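Local coordinates for tubulin-like protein CetZ1 (Haloferax volcanii, PDB 4B46) that controls archaeal cell shape as a GTP-binding tubulin-like protein and is essential for developing the rod-shaped cells required for efficient swimming, at residues 188-191 / 192-196; 355-358 / 359-363; 85-88 / 89-92; 315-318 / 319-323. All coordinates share one frame; numbering follows the deposited sequence.

Contact 1: residues 188-191 / 192-196; sequences EEIV and NRFGV
Glu189 meets Arg193, and Ile190 meets Phe194, in a local contact one turn apart on helix 179-198. This is the long core helix that, in the tubulin/FtsZ fold, joins the GTPase and C-terminal domains. Arg193 starts with CG beside its backbone N (chi1 -75°) and runs extended to NE. The turn at chi4 (77°) then brings NH1 back to Glu189 O, 3.2 Å away. The bond is nearly straight, 166° at the hydrogen, and the oxygen lies in the guanidinium plane. The same oxygen takes a weak main-chain bond from Arg193 N at 3.3 Å. Arg193 NH1 also rests 3.6 Å from Glu189 CB. The Glu189 carboxylate reaches elsewhere, to a salt bridge with Lys174.

The second pair is apolar. Ile190 CG2 lies 3.9 Å from Phe194 CD2, the two side chains crossing at a slant. Phe194 N bonds to Ile190 O at 3.0 Å. Ile190 also touches the bound GDP, and Phe194 packs on Phe19 of helix 9-26.

The helix thus has two characters. The arginine adds a second donor where the main-chain bond is weak. The apolar pair is buried, with Ile190 lining the nucleotide pocket and Phe194 one turn further on.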
loop_
_atom_site.group_PDB
_atom_site.type_symbol
_atom_site.label_atom_id
_atom_site.label_comp_id
_atom_site.label_asym_id
_atom_site.label_seq_id
_atom_site.Cartn_x
_atom_site.Cartn_y
_atom_site.Cartn_z
ATOM N N GLU A 188 -7.087 -1.316 -9.559
ATOM C CA GLU A 188 -6.407 -2.398 -10.278
ATOM C C GLU A 188 -4.903 -2.157 -10.326
ATOM O O GLU A 188 -4.109 -3.072 -10.120
ATOM C CB GLU A 188 -6.925 -2.501 -11.710
ATOM C CG GLU A 188 -8.277 -3.163 -11.855
ATOM C CD GLU A 188 -8.175 -4.674 -11.990
ATOM O OE1 GLU A 188 -7.074 -5.224 -11.765
ATOM O OE2 GLU A 188 -9.199 -5.310 -12.323
ATOM N N GLU A 189 -4.525 -0.915 -10.609
ATOM C CA GLU A 189 -3.119 -0.524 -10.652
ATOM C C GLU A 189 -2.455 -0.694 -9.290
ATOM O O GLU A 189 -1.309 -1.142 -9.191
ATOM C CB GLU A 189 -2.989 0.921 -11.150
ATOM C CG GLU A 189 -3.440 1.077 -12.613
ATOM C CD GLU A 189 -3.518 2.520 -13.073
ATOM O OE1 GLU A 189 -4.050 3.372 -12.334
ATOM O OE2 GLU A 189 -3.046 2.802 -14.188
ATOM N N ILE A 190 -3.180 -0.335 -8.237
ATOM C CA ILE A 190 -2.665 -0.468 -6.884
ATOM C C ILE A 190 -2.405 -1.938 -6.568
ATOM O O ILE A 190 -1.312 -2.318 -6.141
ATOM C CB ILE A 190 -3.655 0.125 -5.858
ATOM C CG1 ILE A 190 -3.686 1.660 -5.973
ATOM C CG2 ILE A 190 -3.316 -0.340 -4.454
ATOM C CD1 ILE A 190 -4.762 2.341 -5.112
ATOM N N VAL A 191 -3.406 -2.774 -6.814
ATOM C CA VAL A 191 -3.307 -4.181 -6.454
ATOM C C VAL A 191 -2.277 -4.957 -7.306
ATOM O O VAL A 191 -1.594 -5.835 -6.797
ATOM C CB VAL A 191 -4.703 -4.845 -6.482
ATOM C CG1 VAL A 191 -4.593 -6.290 -6.210
ATOM C CG2 VAL A 191 -5.612 -4.207 -5.421
ATOM N N ASN A 192 -2.153 -4.627 -8.589
ATOM C CA ASN A 192 -1.166 -5.293 -9.441
ATOM C C ASN A 192 0.256 -5.034 -8.975
ATOM O O ASN A 192 1.125 -5.887 -9.089
ATOM C CB ASN A 192 -1.304 -4.840 -10.897
ATOM C CG ASN A 192 -2.482 -5.483 -11.598
ATOM O OD1 ASN A 192 -2.875 -6.603 -11.276
ATOM N ND2 ASN A 192 -3.051 -4.776 -12.573
ATOM N N ARG A 193 0.485 -3.839 -8.457
ATOM C CA ARG A 193 1.810 -3.435 -8.023
ATOM C C ARG A 193 2.164 -4.020 -6.675
ATOM O O ARG A 193 3.189 -4.691 -6.540
ATOM C CB ARG A 193 1.922 -1.911 -8.015
ATOM C CG ARG A 193 2.042 -1.368 -9.432
ATOM C CD ARG A 193 1.704 0.115 -9.566
ATOM N NE ARG A 193 2.089 0.543 -10.909
ATOM C CZ ARG A 193 1.383 0.265 -11.997
ATOM N NH1 ARG A 193 0.235 -0.397 -11.891
ATOM N NH2 ARG A 193 1.818 0.657 -13.183
ATOM N N PHE A 194 1.322 -3.774 -5.674
ATOM C CA PHE A 194 1.589 -4.313 -4.346
ATOM C C PHE A 194 1.357 -5.818 -4.278
ATOM O O PHE A 194 1.951 -6.519 -3.449
ATOM C CB PHE A 194 0.793 -3.553 -3.284
ATOM C CG PHE A 194 1.227 -2.120 -3.132
ATOM C CD1 PHE A 194 2.395 -1.809 -2.455
ATOM C CD2 PHE A 194 0.486 -1.086 -3.691
ATOM C CE1 PHE A 194 2.819 -0.500 -2.331
ATOM C CE2 PHE A 194 0.904 0.229 -3.576
ATOM C CZ PHE A 194 2.065 0.524 -2.883
ATOM N N GLY A 195 0.504 -6.329 -5.155
ATOM C CA GLY A 195 0.302 -7.763 -5.233
ATOM C C GLY A 195 1.551 -8.480 -5.728
ATOM O O GLY A 195 1.853 -9.591 -5.295
ATOM N N VAL A 196 2.282 -7.860 -6.648
ATOM C CA VAL A 196 3.502 -8.500 -7.147
ATOM C C VAL A 196 4.566 -8.464 -6.063
ATOM O O VAL A 196 5.258 -9.456 -5.832
ATOM C CB VAL A 196 4.023 -7.863 -8.457
ATOM C CG1 VAL A 196 5.468 -8.278 -8.730
ATOM C CG2 VAL A 196 3.146 -8.275 -9.617
#

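Contact 2: residues 355-358 / 359-363; sequences IKEL and QQVAI
Gln359 lies back across Ile355, one turn earlier on helix 353-366, the last helix of the modelled chain. The contact is local and follows the i to i+4 spacing. The side chain of Gln359 is best read from its root. CB sits 3.6 Å from Ile355 O. CG comes nearer to that oxygen, at 3.3 Å, because it is placed beside the backbone N (chi1 -64°). From there the chain is extended (chi2 173°), which brings the amide to the CG2 methyl of Ile355. CD lies near both Ile355 O and that methyl. NE2 meets Ile355 CG2 at 3.8 Å, a plain van der Waals touch. OE1 stands 4.0 Å from Lys356 CA. The side chains of Gln359 and Ile355 cross at an oblique angle.

In the backbone, Gln359 N bonds to Ile355 O at 3.0 Å. The bonds that follow are as regular. Val361 N reaches Glu357 O at 2.8 Å, and Val361 CG2 rests 3.3 Å from the same oxygen. Ala362 N bonds to Leu358 O at 2.8 Å.

The charged ends go to other partners. Glu357 forms a salt bridge with Arg354, and Lys356 bonds to Asn351. Ile355 and Val361 pack on Phe154 and Ala151 of helix 144-160.

The hydrogen bonds across this turn are therefore all backbone ones. The side chains add van der Waals contact, and the apolar ones fasten the helix to its neighbour in the GTPase domain.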
loop_
_atom_site.group_PDB
_atom_site.type_symbol
_atom_site.label_atom_id
_atom_site.label_comp_id
_atom_site.label_asym_id
_atom_site.label_seq_id
_atom_site.Cartn_x
_atom_site.Cartn_y
_atom_site.Cartn_z
ATOM N N ILE A 355 5.451 15.180 -0.507
ATOM C CA ILE A 355 5.498 15.138 0.949
ATOM C C ILE A 355 5.818 16.507 1.534
ATOM O O ILE A 355 5.202 16.933 2.515
ATOM C CB ILE A 355 6.496 14.070 1.451
ATOM C CG1 ILE A 355 6.075 12.689 0.945
ATOM C CG2 ILE A 355 6.593 14.086 2.981
ATOM C CD1 ILE A 355 4.589 12.402 1.162
ATOM N N LYS A 356 6.757 17.217 0.914
ATOM C CA LYS A 356 7.075 18.577 1.341
ATOM C C LYS A 356 5.870 19.521 1.210
ATOM O O LYS A 356 5.702 20.426 2.028
ATOM C CB LYS A 356 8.276 19.140 0.562
ATOM C CG LYS A 356 9.615 18.514 0.956
ATOM C CD LYS A 356 10.794 19.333 0.445
ATOM C CE LYS A 356 10.934 19.238 -1.071
ATOM N NZ LYS A 356 12.082 20.044 -1.595
ATOM N N GLU A 357 5.043 19.312 0.188
ATOM C CA GLU A 357 3.815 20.091 0.036
ATOM C C GLU A 357 2.864 19.871 1.217
ATOM O O GLU A 357 2.360 20.826 1.805
ATOM C CB GLU A 357 3.065 19.715 -1.240
ATOM C CG GLU A 357 1.702 20.433 -1.335
ATOM C CD GLU A 357 0.638 19.615 -2.033
ATOM O OE1 GLU A 357 0.901 18.435 -2.334
ATOM O OE2 GLU A 357 -0.459 20.165 -2.308
ATOM N N LEU A 358 2.611 18.604 1.528
ATOM C CA LEU A 358 1.702 18.236 2.599
ATOM C C LEU A 358 2.179 18.781 3.942
ATOM O O LEU A 358 1.389 19.336 4.708
ATOM C CB LEU A 358 1.532 16.720 2.666
ATOM C CG LEU A 358 0.814 16.085 1.477
ATOM C CD1 LEU A 358 0.693 14.580 1.697
ATOM C CD2 LEU A 358 -0.555 16.709 1.272
ATOM N N GLN A 359 3.473 18.638 4.221
ATOM C CA GLN A 359 4.041 19.215 5.435
ATOM C C GLN A 359 3.777 20.723 5.516
ATOM O O GLN A 359 3.386 21.235 6.568
ATOM C CB GLN A 359 5.539 18.897 5.546
ATOM C CG GLN A 359 5.814 17.402 5.690
ATOM C CD GLN A 359 7.294 17.034 5.633
ATOM O OE1 GLN A 359 8.124 17.779 5.101
ATOM N NE2 GLN A 359 7.626 15.871 6.178
ATOM N N GLN A 360 3.973 21.425 4.403
ATOM C CA GLN A 360 3.719 22.859 4.353
ATOM C C GLN A 360 2.230 23.168 4.573
ATOM O O GLN A 360 1.881 24.096 5.305
ATOM C CB GLN A 360 4.186 23.443 3.018
ATOM C CG GLN A 360 4.161 24.955 2.960
ATOM C CD GLN A 360 5.245 25.580 3.808
ATOM O OE1 GLN A 360 6.406 25.182 3.733
ATOM N NE2 GLN A 360 4.871 26.549 4.635
ATOM N N VAL A 361 1.365 22.393 3.926
ATOM C CA VAL A 361 -0.078 22.521 4.108
ATOM C C VAL A 361 -0.477 22.357 5.579
ATOM O O VAL A 361 -1.218 23.175 6.121
ATOM C CB VAL A 361 -0.843 21.496 3.243
ATOM C CG1 VAL A 361 -2.303 21.408 3.678
ATOM C CG2 VAL A 361 -0.746 21.871 1.775
ATOM N N ALA A 362 0.026 21.307 6.220
ATOM C CA ALA A 362 -0.276 21.052 7.625
ATOM C C ALA A 362 0.247 22.162 8.539
ATOM O O ALA A 362 -0.442 22.597 9.462
ATOM C CB ALA A 362 0.290 19.718 8.043
ATOM N N ILE A 363 1.466 22.615 8.271
ATOM C CA ILE A 363 2.100 23.665 9.062
ATOM C C ILE A 363 1.333 24.985 9.010
ATOM O O ILE A 363 1.120 25.623 10.044
ATOM C CB ILE A 363 3.568 23.883 8.626
ATOM C CG1 ILE A 363 4.463 22.797 9.219
ATOM C CG2 ILE A 363 4.073 25.257 9.052
ATOM C CD1 ILE A 363 5.926 22.945 8.837
#

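Contact 3: residues 85-88 / 89-92; sequences EVQG and AIDS
Gln87 and Asp91 clasp each other near the C-terminal end of the short helix 83-90, in the GTPase domain. The contact is local, between side chains four residues apart.

The polar side-chain bond comes first. Gln87 NE2 donates to Asp91 OD1 at 2.8 Å. The acceptor lies near the amide plane, but the donor stands above the carboxylate plane, 45° out of it. The two side chains cross at about a right angle. Gln87 gets there by a bend: CG is opposite the backbone N (chi1 -170°), and chi2 of 54° folds the amide toward the following turn. The amide is also held from outside. OE1 bonds to His122 of helix 111-126, and NE2 has a further bond with Tyr127.

The main-chain bonds run beside it. Ile90 N reaches Val86 O at 3.0 Å, and Asp91 N reaches Gln87 O at 2.8 Å. Ala89 N to Glu85 O is weak, at 3.5 Å.

The apolar contacts form another group. The side chains of Val86 and Ile90 lie alongside, Val86 CG1 3.9 Å from Ile90 CD1. Val86 packs on Leu119 and Ile90 on Leu123, both of helix 111-126. Ile90 CG2 also lies 3.8 Å from Gln87 NE2.

With an alanine in place of Gln87, Asp91 would probably lose its amide partner and be freer to turn, while His122 would lose its acceptor.

One amide thus ties two places together. Its bonds to Asp91, His122 and Tyr127 fix its rotation and join the end of this helix to the end of helix 111-126.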
loop_
_atom_site.group_PDB
_atom_site.type_symbol
_atom_site.label_atom_id
_atom_site.label_comp_id
_atom_site.label_asym_id
_atom_site.label_seq_id
_atom_site.Cartn_x
_atom_site.Cartn_y
_atom_site.Cartn_z
ATOM N N GLU A 85 -14.361 -2.698 19.097
ATOM C CA GLU A 85 -15.173 -3.315 18.046
ATOM C C GLU A 85 -14.270 -3.868 16.955
ATOM O O GLU A 85 -14.482 -4.966 16.436
ATOM C CB GLU A 85 -16.141 -2.308 17.426
ATOM C CG GLU A 85 -17.315 -1.945 18.297
ATOM C CD GLU A 85 -18.375 -1.183 17.525
ATOM O OE1 GLU A 85 -18.183 0.025 17.266
ATOM O OE2 GLU A 85 -19.403 -1.793 17.169
ATOM N N VAL A 86 -13.265 -3.082 16.595
ATOM C CA VAL A 86 -12.315 -3.497 15.584
ATOM C C VAL A 86 -11.525 -4.700 16.096
ATOM O O VAL A 86 -11.378 -5.703 15.393
ATOM C CB VAL A 86 -11.363 -2.359 15.212
ATOM C CG1 VAL A 86 -10.434 -2.804 14.076
ATOM C CG2 VAL A 86 -12.161 -1.124 14.813
ATOM N N GLN A 87 -11.051 -4.605 17.335
ATOM C CA GLN A 87 -10.261 -5.676 17.943
ATOM C C GLN A 87 -11.065 -6.968 18.043
ATOM O O GLN A 87 -10.509 -8.066 17.936
ATOM C CB GLN A 87 -9.737 -5.268 19.323
ATOM C CG GLN A 87 -8.708 -6.246 19.901
ATOM C CD GLN A 87 -7.545 -6.502 18.945
ATOM O OE1 GLN A 87 -7.013 -5.577 18.321
ATOM N NE2 GLN A 87 -7.164 -7.767 18.808
ATOM N N GLY A 88 -12.370 -6.828 18.244
ATOM C CA GLY A 88 -13.269 -7.962 18.262
ATOM C C GLY A 88 -13.116 -8.792 17.004
ATOM O O GLY A 88 -12.982 -10.012 17.073
ATOM N N ALA A 89 -13.109 -8.121 15.855
ATOM C CA ALA A 89 -12.931 -8.776 14.556
ATOM C C ALA A 89 -11.519 -9.304 14.325
ATOM O O ALA A 89 -11.333 -10.348 13.701
ATOM C CB ALA A 89 -13.287 -7.824 13.445
ATOM N N ILE A 90 -10.526 -8.553 14.784
ATOM C CA ILE A 90 -9.136 -8.960 14.654
ATOM C C ILE A 90 -8.860 -10.217 15.493
ATOM O O ILE A 90 -8.010 -11.041 15.138
ATOM C CB ILE A 90 -8.188 -7.807 15.042
ATOM C CG1 ILE A 90 -8.372 -6.634 14.077
ATOM C CG2 ILE A 90 -6.735 -8.252 15.014
ATOM C CD1 ILE A 90 -7.590 -5.411 14.459
ATOM N N ASP A 91 -9.606 -10.384 16.582
ATOM C CA ASP A 91 -9.439 -11.551 17.445
ATOM C C ASP A 91 -9.756 -12.883 16.758
ATOM O O ASP A 91 -9.449 -13.949 17.292
ATOM C CB ASP A 91 -10.286 -11.410 18.710
ATOM C CG ASP A 91 -9.683 -10.448 19.715
ATOM O OD1 ASP A 91 -8.476 -10.153 19.613
ATOM O OD2 ASP A 91 -10.423 -9.992 20.612
ATOM N N SER A 92 -10.373 -12.822 15.582
ATOM C CA SER A 92 -10.705 -14.031 14.835
ATOM C C SER A 92 -9.615 -14.368 13.813
ATOM O O SER A 92 -9.564 -15.479 13.282
ATOM C CB SER A 92 -12.063 -13.879 14.149
ATOM O OG SER A 92 -13.071 -13.553 15.095
#

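Contact 4: residues 315-318 / 319-323; sequences RKWI and EEQTG
Trp317 and Gln321 make a CH-pi contact near the C-terminal end of helix 308-322, the crossing helix of a beta-alpha-beta crossover between the parallel strands 294-301 and 326-333. Gln321 CG sits over one face of the indole, 3.4 Å from the centroid of the Trp317 six-membered ring and only 5° off the ring normal. The Gln321 chain bends at chi2 (-66°) and carries its amide across the rim of the indole, the planes 22° apart. Gln321 NE2 lies 3.7 Å from Trp317 CE2. The indole also touches Val275, Arg276 and Ala279 of helix 265-280.

Beside it, Ile318 O gathers donors. Thr322 OG1 gives it a hydrogen bond of 2.7 Å from above the carbonyl plane. Thr322 N adds a weak bond to Ile318 O at 2.9 Å. Thr322 OG1 is also bonded to Ser324. Gly323 then leaves the helix with positive phi, while its N still bonds to Glu319 O at 2.8 Å.

If Trp317 were an alanine, Gln321 would probably lose the flat surface against its CG, and a gap would open toward helix 265-280.

The chemistry implies a helix end secured in two ways. The hydroxyl of Thr322 supports a carbonyl whose main-chain bonds are weak, and the indole touches both the glutamine and helix 265-280.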
loop_
_atom_site.group_PDB
_atom_site.type_symbol
_atom_site.label_atom_id
_atom_site.label_comp_id
_atom_site.label_asym_id
_atom_site.label_seq_id
_atom_site.Cartn_x
_atom_site.Cartn_y
_atom_site.Cartn_z
ATOM N N ARG A 315 20.292 -5.352 -9.925
ATOM C CA ARG A 315 20.671 -4.810 -8.621
ATOM C C ARG A 315 21.782 -3.767 -8.747
ATOM O O ARG A 315 21.711 -2.697 -8.134
ATOM C CB ARG A 315 21.115 -5.931 -7.668
ATOM C CG ARG A 315 19.996 -6.846 -7.194
ATOM C CD ARG A 315 20.561 -7.986 -6.333
ATOM N NE ARG A 315 21.226 -7.476 -5.136
ATOM C CZ ARG A 315 22.300 -8.032 -4.582
ATOM N NH1 ARG A 315 22.832 -9.123 -5.118
ATOM N NH2 ARG A 315 22.840 -7.497 -3.494
ATOM N N LYS A 316 22.816 -4.081 -9.520
ATOM C CA LYS A 316 23.902 -3.117 -9.731
ATOM C C LYS A 316 23.394 -1.832 -10.378
ATOM O O LYS A 316 23.753 -0.732 -9.964
ATOM C CB LYS A 316 25.018 -3.712 -10.592
ATOM C CG LYS A 316 25.824 -4.784 -9.885
ATOM C CD LYS A 316 26.968 -5.274 -10.753
ATOM C CE LYS A 316 27.862 -6.228 -9.982
ATOM N NZ LYS A 316 28.951 -6.769 -10.851
ATOM N N TRP A 317 22.564 -1.975 -11.401
ATOM C CA TRP A 317 22.023 -0.804 -12.081
ATOM C C TRP A 317 21.173 0.048 -11.119
ATOM O O TRP A 317 21.278 1.277 -11.103
ATOM C CB TRP A 317 21.249 -1.221 -13.338
ATOM C CG TRP A 317 20.773 -0.059 -14.180
ATOM C CD1 TRP A 317 21.447 0.545 -15.207
ATOM C CD2 TRP A 317 19.524 0.635 -14.059
ATOM N NE1 TRP A 317 20.689 1.571 -15.731
ATOM C CE2 TRP A 317 19.506 1.645 -15.044
ATOM C CE3 TRP A 317 18.417 0.501 -13.210
ATOM C CZ2 TRP A 317 18.427 2.515 -15.204
ATOM C CZ3 TRP A 317 17.346 1.366 -13.376
ATOM C CH2 TRP A 317 17.362 2.362 -14.365
ATOM N N ILE A 318 20.363 -0.602 -10.291
ATOM C CA ILE A 318 19.561 0.124 -9.300
ATOM C C ILE A 318 20.449 0.886 -8.316
ATOM O O ILE A 318 20.156 2.023 -7.940
ATOM C CB ILE A 318 18.575 -0.821 -8.568
ATOM C CG1 ILE A 318 17.472 -1.248 -9.540
ATOM C CG2 ILE A 318 17.966 -0.152 -7.317
ATOM C CD1 ILE A 318 16.595 -2.362 -9.037
ATOM N N GLU A 319 21.542 0.260 -7.901
ATOM C CA GLU A 319 22.470 0.926 -7.003
ATOM C C GLU A 319 23.068 2.183 -7.655
ATOM O O GLU A 319 23.181 3.231 -7.022
ATOM C CB GLU A 319 23.567 -0.044 -6.555
ATOM C CG GLU A 319 24.761 0.646 -5.919
ATOM C CD GLU A 319 24.382 1.441 -4.681
ATOM O OE1 GLU A 319 23.325 1.154 -4.068
ATOM O OE2 GLU A 319 25.144 2.361 -4.320
ATOM N N GLU A 320 23.424 2.074 -8.930
ATOM C CA GLU A 320 23.919 3.216 -9.697
ATOM C C GLU A 320 22.917 4.363 -9.742
ATOM O O GLU A 320 23.298 5.526 -9.647
ATOM C CB GLU A 320 24.275 2.790 -11.123
ATOM C CG GLU A 320 25.398 1.752 -11.182
ATOM C CD GLU A 320 25.662 1.241 -12.585
ATOM O OE1 GLU A 320 25.589 2.047 -13.538
ATOM O OE2 GLU A 320 25.945 0.033 -12.733
ATOM N N GLN A 321 21.636 4.026 -9.873
ATOM C CA GLN A 321 20.595 5.029 -10.033
ATOM C C GLN A 321 20.101 5.616 -8.714
ATOM O O GLN A 321 19.464 6.664 -8.703
ATOM C CB GLN A 321 19.404 4.427 -10.788
ATOM C CG GLN A 321 19.751 3.908 -12.178
ATOM C CD GLN A 321 20.152 5.016 -13.131
ATOM O OE1 GLN A 321 19.578 6.100 -13.109
ATOM N NE2 GLN A 321 21.143 4.747 -13.974
ATOM N N THR A 322 20.372 4.940 -7.603
ATOM C CA THR A 322 19.778 5.344 -6.323
ATOM C C THR A 322 20.807 5.746 -5.281
ATOM O O THR A 322 20.530 6.581 -4.420
ATOM C CB THR A 322 18.919 4.221 -5.711
ATOM O OG1 THR A 322 19.746 3.060 -5.491
ATOM C CG2 THR A 322 17.754 3.860 -6.636
ATOM N N GLY A 323 21.988 5.134 -5.346
ATOM C CA GLY A 323 22.958 5.246 -4.270
ATOM C C GLY A 323 22.474 4.599 -2.974
ATOM O O GLY A 323 22.971 4.919 -1.892
#

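Overall arrangement
From the N terminus the order is contact 3, contact 1, contact 4 and contact 2. Each lies within a single helix and its end, so none closes a long loop. They run in series; none nests in or crosses another. Contact 3 belongs to the GTPase domain, at the edge by strand 55-57. Contact 1 is on the core helix beside the nucleotide, its centre about 9 Å from that of the chain. Contact 4 lies in the C-terminal domain, its centre about 43 Å from that of contact 3 and across the chain's centre. Contact 2 returns to pack against helix 144-160 of the GTPase domain. No two contacts touch.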